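Local coordinates for Bd3459 (Bdellovibrio bacteriovorus, PDB 5CEC), which is a predatory endopeptidase of the peptidase S13 family, probably with D-Ala-D-Ala carboxypeptidase activity, captured here in complex with its immunity protein Bd3460, at residues V75-L84 / L263-Y272; N252-Y260 / E285-N293. The protein carries 1 engineered substitution. One frame throughout, in Å; residues are numbered along the deposited sequence.

Contact 1 contains part of helix 72-84, on which K73, the probable SxxK lysine of a penicillin-recognising type of active site, lies; there the helix meets 263-272 through an aromatic cluster. In contact 2, helix 253-262 meets a loop, and the pair touches helix 72-84 through A256, L259 and F286. N253 OD1 accepts a hydrogen bond from K73. A sulfate, probably from the crystallisation liquor, lies about 6 Å from the side chain of N253 and may mark a pocket. The centres of contacts 1 and 2 are about 11 Å apart. Two probable hydrogen bonds join them, Y260 OH to T266 OG1 at 2.8 Å and T76 OG1 to G289 O at 2.9 Å, and F286 stacks with F269.

Contact 1: V75-L84 / L263-Y272; sequences VTTLWAVDRL and LGGTEAFNAY
W79 reaches across to 263-272 as a knob among G265, A268, F269 and Y272. CG is anti to the backbone N (chi1 -170°), which carries the indole out from its helix. CB just meets Y272 CE2; CG and CD2 meet L263 CD1. W79 CD1 lies over the centre of the Y272 ring, 3.4 Å from Y272 CG, in an offset stack with planes 28° apart, while NE1 passes Y272 CB. On the other face, L263 CB makes a CH-pi contact 3.6 Å from the centroid of the W79 six-membered ring, and also meets CE2. CE3 meets F269 CD1, for F269 turns its edge to the indole face that Y272 covers. CZ2 meets L263 O and A268 CB, CZ3 meets F269 CB, and W79 CH2 reaches F269 N at 3.4 Å. A wide, flat residue suits this slot. Polar groups close the margins: Y272 OH donates to D82 OD2 (2.6 Å), also paired with K276, and R83 NH1 donates to an in-plane lone pair of L263 O (2.9 Å). The axes of 75-84 and 265-272 make an angle of 79°. Helices 240-250 and 307-322 also pack on helix 72-84, and V75 touches F286 in the loop after strand 284-285.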
ATOM      1  N   VAL A  75      -0.890   6.667 -11.854  1.00 14.49           N
ATOM      2  CA  VAL A  75      -1.014   6.800 -13.304  1.00 14.38           C
ATOM      3  C   VAL A  75      -1.954   5.722 -13.840  1.00 14.87           C
ATOM      4  O   VAL A  75      -2.870   5.995 -14.637  1.00 15.00           O
ATOM      5  CB  VAL A  75       0.356   6.717 -13.994  1.00 16.09           C
ATOM      6  CG1 VAL A  75       0.206   7.008 -15.477  1.00 18.53           C
ATOM      7  CG2 VAL A  75       1.324   7.758 -13.400  1.00 16.50           C
ATOM      8  N   THR A  76      -1.776   4.499 -13.359  1.00 14.35           N
ATOM      9  CA  THR A  76      -2.710   3.398 -13.738  1.00 14.42           C
ATOM     10  C   THR A  76      -4.163   3.734 -13.311  1.00 14.35           C
ATOM     11  O   THR A  76      -5.093   3.430 -14.047  1.00 14.96           O
ATOM     12  CB  THR A  76      -2.206   2.096 -13.128  1.00 14.56           C
ATOM     13  OG1 THR A  76      -0.851   1.899 -13.568  1.00 15.36           O
ATOM     14  CG2 THR A  76      -3.069   0.919 -13.518  1.00 15.68           C
ATOM     15  N   THR A  77      -4.301   4.349 -12.135  1.00 13.98           N
ATOM     16  CA  THR A  77      -5.606   4.790 -11.606  1.00 13.76           C
ATOM     17  C   THR A  77      -6.233   5.774 -12.585  1.00 14.43           C
ATOM     18  O   THR A  77      -7.401   5.618 -12.938  1.00 15.09           O
ATOM     19  CB  THR A  77      -5.424   5.403 -10.220  1.00 13.66           C
ATOM     20  OG1 THR A  77      -4.965   4.387  -9.328  1.00 14.55           O
ATOM     21  CG2 THR A  77      -6.670   5.938  -9.670  1.00 14.39           C
ATOM     22  N   LEU A  78      -5.478   6.775 -13.026  1.00 14.67           N
ATOM     23  CA  LEU A  78      -6.010   7.756 -13.995  1.00 14.77           C
ATOM     24  C   LEU A  78      -6.454   7.034 -15.272  1.00 15.20           C
ATOM     25  O   LEU A  78      -7.552   7.288 -15.789  1.00 16.77           O
ATOM     26  CB  LEU A  78      -4.930   8.774 -14.336  1.00 15.04           C
ATOM     27  CG  LEU A  78      -5.268   9.706 -15.495  1.00 16.45           C
ATOM     28  CD1 LEU A  78      -6.529  10.529 -15.238  1.00 17.72           C
ATOM     29  CD2 LEU A  78      -4.110  10.618 -15.820  1.00 17.91           C
ATOM     30  N   TRP A  79      -5.596   6.161 -15.803  1.00 15.42           N
ATOM     31  CA  TRP A  79      -5.909   5.468 -17.055  1.00 14.72           C
ATOM     32  C   TRP A  79      -7.228   4.698 -16.900  1.00 14.65           C
ATOM     33  O   TRP A  79      -8.114   4.801 -17.758  1.00 16.37           O
ATOM     34  CB  TRP A  79      -4.769   4.527 -17.466  1.00 15.61           C
ATOM     35  CG  TRP A  79      -4.871   3.959 -18.815  1.00 15.75           C
ATOM     36  CD1 TRP A  79      -5.612   4.439 -19.882  1.00 16.86           C
ATOM     37  CD2 TRP A  79      -4.134   2.856 -19.320  1.00 16.79           C
ATOM     38  NE1 TRP A  79      -5.387   3.681 -20.992  1.00 17.46           N
ATOM     39  CE2 TRP A  79      -4.490   2.698 -20.675  1.00 16.56           C
ATOM     40  CE3 TRP A  79      -3.226   1.955 -18.756  1.00 17.13           C
ATOM     41  CZ2 TRP A  79      -3.940   1.731 -21.461  1.00 17.78           C
ATOM     42  CZ3 TRP A  79      -2.708   0.976 -19.556  1.00 18.09           C
ATOM     43  CH2 TRP A  79      -3.086   0.855 -20.875  1.00 17.90           C
ATOM     44  N   ALA A  80      -7.365   3.936 -15.807  1.00 14.70           N
ATOM     45  CA  ALA A  80      -8.566   3.147 -15.583  1.00 15.06           C
ATOM     46  C   ALA A  80      -9.812   4.057 -15.404  1.00 14.72           C
ATOM     47  O   ALA A  80     -10.899   3.732 -15.892  1.00 16.17           O
ATOM     48  CB  ALA A  80      -8.368   2.210 -14.405  1.00 15.86           C
ATOM     49  N   VAL A  81      -9.678   5.126 -14.612  1.00 15.17           N
ATOM     50  CA  VAL A  81     -10.804   6.052 -14.405  1.00 16.35           C
ATOM     51  C   VAL A  81     -11.269   6.633 -15.733  1.00 16.86           C
ATOM     52  O   VAL A  81     -12.457   6.720 -16.000  1.00 18.61           O
ATOM     53  CB  VAL A  81     -10.448   7.154 -13.385  1.00 17.53           C
ATOM     54  CG1 VAL A  81     -11.438   8.326 -13.395  1.00 19.11           C
ATOM     55  CG2 VAL A  81     -10.321   6.552 -12.000  1.00 17.47           C
ATOM     56  N   ASP A  82     -10.321   7.019 -16.570  1.00 16.57           N
ATOM     57  CA  ASP A  82     -10.653   7.593 -17.900  1.00 17.60           C
ATOM     58  C   ASP A  82     -11.252   6.542 -18.846  1.00 17.89           C
ATOM     59  O   ASP A  82     -12.203   6.831 -19.571  1.00 21.07           O
ATOM     60  CB  ASP A  82      -9.413   8.240 -18.534  1.00 18.23           C
ATOM     61  CG  ASP A  82      -9.217   9.678 -18.118  1.00 21.73           C
ATOM     62  OD1 ASP A  82     -10.072  10.248 -17.369  1.00 23.12           O
ATOM     63  OD2 ASP A  82      -8.205  10.244 -18.576  1.00 25.55           O
ATOM     64  N   ARG A  83     -10.701   5.337 -18.873  1.00 18.85           N
ATOM     65  CA  ARG A  83     -11.156   4.331 -19.824  1.00 18.42           C
ATOM     66  C   ARG A  83     -12.467   3.668 -19.392  1.00 19.11           C
ATOM     67  O   ARG A  83     -13.288   3.312 -20.244  1.00 21.81           O
ATOM     68  CB  ARG A  83     -10.112   3.241 -19.990  1.00 20.06           C
ATOM     69  CG  ARG A  83      -9.040   3.563 -20.980  1.00 22.84           C
ATOM     70  CD  ARG A  83      -9.547   3.317 -22.413  1.00 24.24           C
ATOM     71  NE  ARG A  83      -9.818   1.889 -22.647  1.00 25.48           N
ATOM     72  CZ  ARG A  83      -8.904   0.946 -22.885  1.00 25.60           C
ATOM     73  NH1 ARG A  83      -7.617   1.252 -23.034  1.00 23.69           N
ATOM     74  NH2 ARG A  83      -9.281  -0.324 -23.000  1.00 28.54           N
ATOM     75  N   LEU A  84     -12.644   3.461 -18.094  1.00 18.13           N
ATOM     76  CA  LEU A  84     -13.793   2.706 -17.571  1.00 19.81           C
ATOM     77  C   LEU A  84     -14.831   3.512 -16.830  1.00 18.36           C
ATOM     78  O   LEU A  84     -16.024   3.175 -16.868  1.00 20.59           O
ATOM     79  CB  LEU A  84     -13.298   1.587 -16.670  1.00 20.55           C
ATOM     80  CG  LEU A  84     -12.309   0.600 -17.297  1.00 20.91           C
ATOM     81  CD1 LEU A  84     -11.790  -0.326 -16.216  1.00 20.83           C
ATOM     82  CD2 LEU A  84     -12.934  -0.173 -18.441  1.00 22.54           C
ATOM     83  N   LEU A 263      -6.258  -2.981 -19.954  1.00 17.21           N
ATOM     84  CA  LEU A 263      -6.454  -1.803 -20.772  1.00 17.99           C
ATOM     85  C   LEU A 263      -5.568  -1.789 -22.034  1.00 18.33           C
ATOM     86  O   LEU A 263      -5.672  -0.866 -22.846  1.00 20.23           O
ATOM     87  CB  LEU A 263      -6.258  -0.549 -19.929  1.00 17.74           C
ATOM     88  CG  LEU A 263      -7.222  -0.399 -18.747  1.00 18.95           C
ATOM     89  CD1 LEU A 263      -6.834   0.742 -17.819  1.00 20.03           C
ATOM     90  CD2 LEU A 263      -8.632  -0.145 -19.253  1.00 21.29           C
ATOM     91  N   GLY A 264      -4.754  -2.837 -22.219  1.00 19.27           N
ATOM     92  CA  GLY A 264      -3.968  -3.032 -23.453  1.00 19.61           C
ATOM     93  C   GLY A 264      -2.459  -3.031 -23.289  1.00 20.12           C
ATOM     94  O   GLY A 264      -1.714  -3.117 -24.275  1.00 21.48           O
ATOM     95  N   GLY A 265      -1.983  -2.924 -22.050  1.00 18.64           N
ATOM     96  CA  GLY A 265      -0.560  -2.983 -21.787  1.00 19.43           C
ATOM     97  C   GLY A 265       0.192  -1.762 -22.300  1.00 20.14           C
ATOM     98  O   GLY A 265      -0.381  -0.675 -22.536  1.00 20.07           O
ATOM     99  N   THR A 266       1.493  -1.940 -22.486  1.00 19.87           N
ATOM    100  CA  THR A 266       2.383  -0.811 -22.752  1.00 20.18           C
ATOM    101  C   THR A 266       2.082  -0.096 -24.055  1.00 20.76           C
ATOM    102  O   THR A 266       2.101   1.134 -24.089  1.00 21.09           O
ATOM    103  CB  THR A 266       3.841  -1.272 -22.694  1.00 21.19           C
ATOM    104  OG1 THR A 266       4.096  -1.783 -21.371  1.00 21.92           O
ATOM    105  CG2 THR A 266       4.826  -0.118 -23.009  1.00 21.32           C
ATOM    106  N   GLU A 267       1.800  -0.830 -25.132  1.00 21.71           N
ATOM    107  CA  GLU A 267       1.484  -0.138 -26.383  1.00 23.07           C
ATOM    108  C   GLU A 267       0.270   0.752 -26.214  1.00 22.69           C
ATOM    109  O   GLU A 267       0.255   1.876 -26.707  1.00 23.24           O
ATOM    110  CB  GLU A 267       1.274  -1.137 -27.516  1.00 27.68           C
ATOM    111  CG  GLU A 267       2.566  -1.818 -27.933  1.00 33.22           C
ATOM    112  CD  GLU A 267       2.424  -2.681 -29.183  1.00 41.21           C
ATOM    113  OE1 GLU A 267       1.341  -2.706 -29.816  1.00 45.91           O
ATOM    114  OE2 GLU A 267       3.423  -3.334 -29.549  1.00 49.75           O
ATOM    115  N   ALA A 268      -0.750   0.267 -25.517  1.00 21.08           N
ATOM    116  CA  ALA A 268      -1.968   1.048 -25.313  1.00 19.13           C
ATOM    117  C   ALA A 268      -1.744   2.219 -24.354  1.00 19.44           C
ATOM    118  O   ALA A 268      -2.266   3.319 -24.560  1.00 20.86           O
ATOM    119  CB  ALA A 268      -3.092   0.158 -24.814  1.00 19.80           C
ATOM    120  N   PHE A 269      -0.962   1.990 -23.313  1.00 18.52           N
ATOM    121  CA  PHE A 269      -0.635   3.055 -22.388  1.00 18.32           C
ATOM    122  C   PHE A 269       0.107   4.205 -23.084  1.00 19.91           C
ATOM    123  O   PHE A 269      -0.198   5.404 -22.881  1.00 19.42           O
ATOM    124  CB  PHE A 269       0.237   2.559 -21.230  1.00 19.00           C
ATOM    125  CG  PHE A 269       0.647   3.657 -20.323  1.00 20.46           C
ATOM    126  CD1 PHE A 269      -0.283   4.231 -19.459  1.00 22.43           C
ATOM    127  CD2 PHE A 269       1.915   4.218 -20.426  1.00 20.02           C
ATOM    128  CE1 PHE A 269       0.068   5.305 -18.652  1.00 24.21           C
ATOM    129  CE2 PHE A 269       2.273   5.278 -19.625  1.00 21.46           C
ATOM    130  CZ  PHE A 269       1.352   5.839 -18.750  1.00 24.15           C
ATOM    131  N   ASN A 270       1.109   3.852 -23.879  1.00 19.87           N
ATOM    132  CA  ASN A 270       1.851   4.889 -24.606  1.00 20.84           C
ATOM    133  C   ASN A 270       0.928   5.734 -25.470  1.00 20.52           C
ATOM    134  O   ASN A 270       1.064   6.970 -25.511  1.00 22.30           O
ATOM    135  CB  ASN A 270       2.971   4.284 -25.449  1.00 22.25           C
ATOM    136  CG  ASN A 270       4.103   3.751 -24.607  1.00 24.81           C
ATOM    137  OD1 ASN A 270       4.207   4.050 -23.425  1.00 26.94           O
ATOM    138  ND2 ASN A 270       4.954   2.942 -25.216  1.00 29.22           N
ATOM    139  N   ALA A 271      -0.013   5.099 -26.157  1.00 20.00           N
ATOM    140  CA  ALA A 271      -0.971   5.859 -26.992  1.00 20.08           C
ATOM    141  C   ALA A 271      -1.892   6.743 -26.135  1.00 19.90           C
ATOM    142  O   ALA A 271      -2.160   7.892 -26.476  1.00 21.98           O
ATOM    143  CB  ALA A 271      -1.789   4.901 -27.855  1.00 21.46           C
ATOM    144  N   TYR A 272      -2.368   6.176 -25.026  1.00 19.62           N
ATOM    145  CA  TYR A 272      -3.234   6.922 -24.123  1.00 20.34           C
ATOM    146  C   TYR A 272      -2.560   8.187 -23.603  1.00 20.56           C
ATOM    147  O   TYR A 272      -3.129   9.275 -23.656  1.00 20.86           O
ATOM    148  CB  TYR A 272      -3.678   6.062 -22.920  1.00 20.33           C
ATOM    149  CG  TYR A 272      -4.271   6.875 -21.790  1.00 19.66           C
ATOM    150  CD1 TYR A 272      -5.561   7.384 -21.862  1.00 19.95           C
ATOM    151  CD2 TYR A 272      -3.538   7.173 -20.634  1.00 19.82           C
ATOM    152  CE1 TYR A 272      -6.083   8.179 -20.844  1.00 20.30           C
ATOM    153  CE2 TYR A 272      -4.065   7.966 -19.629  1.00 19.58           C
ATOM    154  CZ  TYR A 272      -5.334   8.466 -19.724  1.00 19.14           C
ATOM    155  OH  TYR A 272      -5.836   9.227 -18.705  1.00 21.23           O
TER

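Contact 2: N252-Y260 / E285-N293; sequences NNYIADNLY and EFHNGSGNN
D257 and S290 meet at the centre of this buried contact, where the carboxylate of a helix receives the polar groups of a tight loop. S290 OG donates to D257 OD1 at 3.0 Å on the syn side, 24° out of the carboxylate plane. The serine hydroxyl can do so because chi1 of 62° tucks it between its own backbone N and carbonyl carbon; serine suits the place because its hydroxyl lies one bond from CB, near enough to D257 for a direct bond. The backbone N atoms of G289 and S290 also turn toward D257 OD1, each at 3.1 Å, in weak, bent bonds.

Y260 holds CG anti to its backbone N (chi1 -178°), which lays one ring face along the peptide joining N288 to G289, with N288 C 3.5 Å above the ring centre. A side chain at G289 would run into A256 O and Y260 CB, so glycine suits the place. Beyond the loop peptide, Y260 OH packs against F286 CB and is hydrogen-bonded to T266, while Y260 CE2 lies in the plane of the F286 ring, at its edge.

The loop keeps its own shape through N288, whose OD1 accepts from G291 N at 2.9 Å in an Asx motif; asparagine suits the place because its amide can also donate, here to N292 O and E294. Water 1 bridges D257 OD2 and N292 ND2.

Donors thus converge on both carboxylate oxygens: S290 OG and, weakly, the N atoms of G289 and S290 on OD1; water 1 and T161 on OD2. With so many donors and no donor role evident, D257 is probably ionised, and its negative charge would be stabilised by the loop's N-H and hydroxyl groups and by water, tying the loop to the helix beside N253, which in turn binds K73.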
ATOM      1  N   ASN A 252      -1.126  -2.500  -4.093  1.00 13.78           N
ATOM      2  CA  ASN A 252      -1.334  -3.864  -4.560  1.00 12.97           C
ATOM      3  C   ASN A 252      -0.860  -4.042  -6.014  1.00 13.23           C
ATOM      4  O   ASN A 252      -1.517  -3.562  -6.945  1.00 13.59           O
ATOM      5  CB  ASN A 252      -2.820  -4.247  -4.425  1.00 13.26           C
ATOM      6  CG  ASN A 252      -3.057  -5.682  -4.713  1.00 13.67           C
ATOM      7  OD1 ASN A 252      -2.581  -6.200  -5.733  1.00 14.11           O
ATOM      8  ND2 ASN A 252      -3.768  -6.343  -3.824  1.00 15.00           N
ATOM      9  N   ASN A 253       0.252  -4.750  -6.187  1.00 13.78           N
ATOM     10  CA  ASN A 253       0.819  -4.962  -7.525  1.00 13.39           C
ATOM     11  C   ASN A 253      -0.104  -5.773  -8.430  1.00 13.67           C
ATOM     12  O   ASN A 253      -0.162  -5.507  -9.638  1.00 14.57           O
ATOM     13  CB  ASN A 253       2.159  -5.654  -7.427  1.00 14.46           C
ATOM     14  CG  ASN A 253       3.224  -4.779  -6.842  1.00 14.99           C
ATOM     15  OD1 ASN A 253       3.053  -3.589  -6.592  1.00 15.73           O
ATOM     16  ND2 ASN A 253       4.366  -5.396  -6.605  1.00 16.29           N
ATOM     17  N   TYR A 254      -0.766  -6.781  -7.866  1.00 12.94           N
ATOM     18  CA  TYR A 254      -1.630  -7.645  -8.665  1.00 13.52           C
ATOM     19  C   TYR A 254      -2.741  -6.860  -9.322  1.00 14.29           C
ATOM     20  O   TYR A 254      -3.006  -7.012 -10.554  1.00 13.95           O
ATOM     21  CB  TYR A 254      -2.228  -8.809  -7.819  1.00 13.54           C
ATOM     22  CG  TYR A 254      -3.195  -9.667  -8.581  1.00 13.64           C
ATOM     23  CD1 TYR A 254      -2.776 -10.768  -9.324  1.00 15.05           C
ATOM     24  CD2 TYR A 254      -4.555  -9.359  -8.611  1.00 14.34           C
ATOM     25  CE1 TYR A 254      -3.662 -11.538 -10.044  1.00 15.62           C
ATOM     26  CE2 TYR A 254      -5.443 -10.145  -9.326  1.00 14.89           C
ATOM     27  CZ  TYR A 254      -5.010 -11.229 -10.047  1.00 15.27           C
ATOM     28  OH  TYR A 254      -5.875 -11.975 -10.789  1.00 16.15           O
ATOM     29  N   ILE A 255      -3.402  -6.019  -8.524  1.00 13.01           N
ATOM     30  CA  ILE A 255      -4.496  -5.227  -9.082  1.00 13.55           C
ATOM     31  C   ILE A 255      -3.954  -4.279 -10.163  1.00 13.75           C
ATOM     32  O   ILE A 255      -4.534  -4.143 -11.248  1.00 14.21           O
ATOM     33  CB  ILE A 255      -5.281  -4.434  -8.020  1.00 13.43           C
ATOM     34  CG1 ILE A 255      -5.867  -5.365  -6.944  1.00 13.97           C
ATOM     35  CG2 ILE A 255      -6.397  -3.605  -8.635  1.00 14.57           C
ATOM     36  CD1 ILE A 255      -6.459  -4.638  -5.751  1.00 14.00           C
ATOM     37  N   ALA A 256      -2.857  -3.597  -9.837  1.00 12.99           N
ATOM     38  CA  ALA A 256      -2.340  -2.565 -10.751  1.00 12.77           C
ATOM     39  C   ALA A 256      -1.894  -3.198 -12.073  1.00 13.37           C
ATOM     40  O   ALA A 256      -2.170  -2.647 -13.154  1.00 14.44           O
ATOM     41  CB  ALA A 256      -1.180  -1.830 -10.104  1.00 14.08           C
ATOM     42  N   ASP A 257      -1.151  -4.294 -11.994  1.00 14.02           N
ATOM     43  CA  ASP A 257      -0.621  -4.920 -13.203  1.00 14.27           C
ATOM     44  C   ASP A 257      -1.752  -5.474 -14.064  1.00 15.05           C
ATOM     45  O   ASP A 257      -1.730  -5.345 -15.279  1.00 16.18           O
ATOM     46  CB  ASP A 257       0.431  -5.993 -12.863  1.00 15.44           C
ATOM     47  CG  ASP A 257       1.712  -5.395 -12.359  1.00 17.58           C
ATOM     48  OD1 ASP A 257       2.117  -4.336 -12.893  1.00 19.51           O
ATOM     49  OD2 ASP A 257       2.345  -6.001 -11.481  1.00 18.89           O
ATOM     50  N   ASN A 258      -2.785  -6.037 -13.430  1.00 13.99           N
ATOM     51  CA  ASN A 258      -3.886  -6.552 -14.194  1.00 14.90           C
ATOM     52  C   ASN A 258      -4.742  -5.467 -14.830  1.00 14.83           C
ATOM     53  O   ASN A 258      -5.216  -5.663 -15.927  1.00 15.46           O
ATOM     54  CB  ASN A 258      -4.711  -7.563 -13.386  1.00 15.47           C
ATOM     55  CG  ASN A 258      -4.070  -8.933 -13.417  1.00 16.18           C
ATOM     56  OD1 ASN A 258      -4.202  -9.642 -14.413  1.00 16.84           O
ATOM     57  ND2 ASN A 258      -3.287  -9.260 -12.389  1.00 16.04           N
ATOM     58  N   LEU A 259      -4.934  -4.347 -14.136  1.00 14.02           N
ATOM     59  CA  LEU A 259      -5.630  -3.231 -14.766  1.00 15.20           C
ATOM     60  C   LEU A 259      -4.856  -2.787 -16.015  1.00 15.12           C
ATOM     61  O   LEU A 259      -5.449  -2.552 -17.054  1.00 16.51           O
ATOM     62  CB  LEU A 259      -5.805  -2.063 -13.815  1.00 15.41           C
ATOM     63  CG  LEU A 259      -6.914  -2.200 -12.776  1.00 15.56           C
ATOM     64  CD1 LEU A 259      -6.804  -1.125 -11.741  1.00 16.50           C
ATOM     65  CD2 LEU A 259      -8.305  -2.202 -13.419  1.00 16.66           C
ATOM     66  N   TYR A 260      -3.533  -2.640 -15.891  1.00 14.64           N
ATOM     67  CA  TYR A 260      -2.693  -2.162 -16.998  1.00 16.01           C
ATOM     68  C   TYR A 260      -2.758  -3.112 -18.168  1.00 15.50           C
ATOM     69  O   TYR A 260      -2.906  -2.679 -19.324  1.00 18.05           O
ATOM     70  CB  TYR A 260      -1.296  -1.996 -16.459  1.00 16.17           C
ATOM     71  CG  TYR A 260      -0.226  -1.471 -17.350  1.00 16.90           C
ATOM     72  CD1 TYR A 260       0.579  -2.336 -18.085  1.00 17.61           C
ATOM     73  CD2 TYR A 260       0.048  -0.117 -17.408  1.00 17.13           C
ATOM     74  CE1 TYR A 260       1.629  -1.866 -18.848  1.00 18.47           C
ATOM     75  CE2 TYR A 260       1.089   0.372 -18.198  1.00 18.75           C
ATOM     76  CZ  TYR A 260       1.870  -0.500 -18.909  1.00 18.01           C
ATOM     77  OH  TYR A 260       2.903   0.016 -19.634  1.00 20.89           O
ATOM     78  N   GLU A 285       7.835   6.693 -19.218  1.00 20.23           N
ATOM     79  CA  GLU A 285       8.110   5.427 -19.866  1.00 22.81           C
ATOM     80  C   GLU A 285       7.715   4.334 -18.902  1.00 20.95           C
ATOM     81  O   GLU A 285       8.351   4.140 -17.867  1.00 22.21           O
ATOM     82  CB  GLU A 285       9.565   5.325 -20.259  1.00 24.56           C
ATOM     83  CG  GLU A 285       9.904   4.054 -21.000  1.00 28.16           C
ATOM     84  CD  GLU A 285      11.377   3.919 -21.302  1.00 29.25           C
ATOM     85  OE1 GLU A 285      12.050   4.941 -21.575  1.00 32.06           O
ATOM     86  OE2 GLU A 285      11.859   2.774 -21.292  1.00 34.83           O
ATOM     87  N   PHE A 286       6.639   3.648 -19.247  1.00 20.71           N
ATOM     88  CA  PHE A 286       6.105   2.578 -18.444  1.00 19.06           C
ATOM     89  C   PHE A 286       6.324   1.212 -19.097  1.00 18.50           C
ATOM     90  O   PHE A 286       6.368   1.073 -20.329  1.00 21.02           O
ATOM     91  CB  PHE A 286       4.592   2.772 -18.237  1.00 20.62           C
ATOM     92  CG  PHE A 286       4.226   3.555 -16.996  1.00 18.46           C
ATOM     93  CD1 PHE A 286       4.953   4.678 -16.594  1.00 19.07           C
ATOM     94  CD2 PHE A 286       3.133   3.170 -16.233  1.00 18.51           C
ATOM     95  CE1 PHE A 286       4.586   5.376 -15.448  1.00 18.71           C
ATOM     96  CE2 PHE A 286       2.766   3.885 -15.100  1.00 17.92           C
ATOM     97  CZ  PHE A 286       3.483   4.978 -14.705  1.00 18.03           C
ATOM     98  N   HIS A 287       6.439   0.203 -18.248  1.00 18.36           N
ATOM     99  CA  HIS A 287       6.452  -1.171 -18.676  1.00 19.07           C
ATOM    100  C   HIS A 287       5.449  -2.036 -17.931  1.00 19.25           C
ATOM    101  O   HIS A 287       5.238  -3.178 -18.344  1.00 22.26           O
ATOM    102  CB  HIS A 287       7.861  -1.758 -18.502  1.00 22.28           C
ATOM    103  CG  HIS A 287       8.930  -0.909 -19.096  1.00 28.86           C
ATOM    104  ND1 HIS A 287       9.251  -0.983 -20.429  1.00 34.06           N
ATOM    105  CD2 HIS A 287       9.690   0.085 -18.576  1.00 31.42           C
ATOM    106  CE1 HIS A 287      10.181  -0.093 -20.708  1.00 35.09           C
ATOM    107  NE2 HIS A 287      10.476   0.560 -19.597  1.00 34.38           N
ATOM    108  N   ASN A 288       4.869  -1.541 -16.834  1.00 18.59           N
ATOM    109  CA  ASN A 288       3.866  -2.273 -16.108  1.00 18.17           C
ATOM    110  C   ASN A 288       3.009  -1.282 -15.354  1.00 16.28           C
ATOM    111  O   ASN A 288       3.270  -0.068 -15.386  1.00 17.41           O
ATOM    112  CB  ASN A 288       4.495  -3.361 -15.212  1.00 18.40           C
ATOM    113  CG  ASN A 288       5.365  -2.803 -14.098  1.00 19.06           C
ATOM    114  OD1 ASN A 288       5.208  -1.692 -13.646  1.00 18.15           O
ATOM    115  ND2 ASN A 288       6.337  -3.591 -13.676  1.00 23.11           N
ATOM    116  N   GLY A 289       1.977  -1.772 -14.683  1.00 16.55           N
ATOM    117  CA  GLY A 289       1.054  -0.905 -13.986  1.00 17.12           C
ATOM    118  C   GLY A 289       1.441  -0.590 -12.559  1.00 16.13           C
ATOM    119  O   GLY A 289       0.951   0.360 -11.978  1.00 14.65           O
ATOM    120  N   SER A 290       2.321  -1.413 -11.989  1.00 16.23           N
ATOM    121  CA  SER A 290       2.605  -1.383 -10.566  1.00 16.67           C
ATOM    122  C   SER A 290       3.779  -0.525 -10.146  1.00 15.83           C
ATOM    123  O   SER A 290       3.818  -0.057  -8.997  1.00 15.92           O
ATOM    124  CB  SER A 290       2.804  -2.804 -10.047  1.00 17.46           C
ATOM    125  OG  SER A 290       3.899  -3.382 -10.681  1.00 18.97           O
ATOM    126  N   GLY A 291       4.790  -0.407 -11.026  1.00 16.23           N
ATOM    127  CA  GLY A 291       6.026   0.290 -10.689  1.00 16.89           C
ATOM    128  C   GLY A 291       7.229  -0.532 -10.270  1.00 20.05           C
ATOM    129  O   GLY A 291       8.331   0.006 -10.093  1.00 20.98           O
ATOM    130  N   ASN A 292       7.052  -1.829 -10.138  1.00 19.71           N
ATOM    131  CA  ASN A 292       8.167  -2.607  -9.602  1.00 21.35           C
ATOM    132  C   ASN A 292       9.116  -3.006 -10.750  1.00 20.69           C
ATOM    133  O   ASN A 292       8.900  -2.697 -11.921  1.00 22.53           O
ATOM    134  CB  ASN A 292       7.690  -3.790  -8.779  1.00 24.24           C
ATOM    135  CG  ASN A 292       6.999  -4.816  -9.607  1.00 26.61           C
ATOM    136  OD1 ASN A 292       6.776  -4.603 -10.784  1.00 29.22           O
ATOM    137  ND2 ASN A 292       6.727  -5.965  -9.029  1.00 31.03           N
ATOM    138  N   ASN A 293      10.208  -3.628 -10.392  1.00 20.16           N
ATOM    139  CA  ASN A 293      11.245  -3.976 -11.339  1.00 20.88           C
ATOM    140  C   ASN A 293      10.820  -5.068 -12.297  1.00 23.91           C
ATOM    141  O   ASN A 293      10.504  -6.165 -11.864  1.00 26.79           O
ATOM    142  CB  ASN A 293      12.467  -4.415 -10.567  1.00 22.60           C
ATOM    143  CG  ASN A 293      13.703  -4.544 -11.430  1.00 23.56           C
ATOM    144  OD1 ASN A 293      13.681  -4.316 -12.647  1.00 24.77           O
ATOM    145  ND2 ASN A 293      14.798  -4.928 -10.799  1.00 26.24           N
TER
HETATM  146  O   HOH W   1       4.745  -7.110 -11.126  1.00 26.81           O
HETATM  147  O   HOH W   2       1.453  -4.520 -15.752  1.00 28.01           O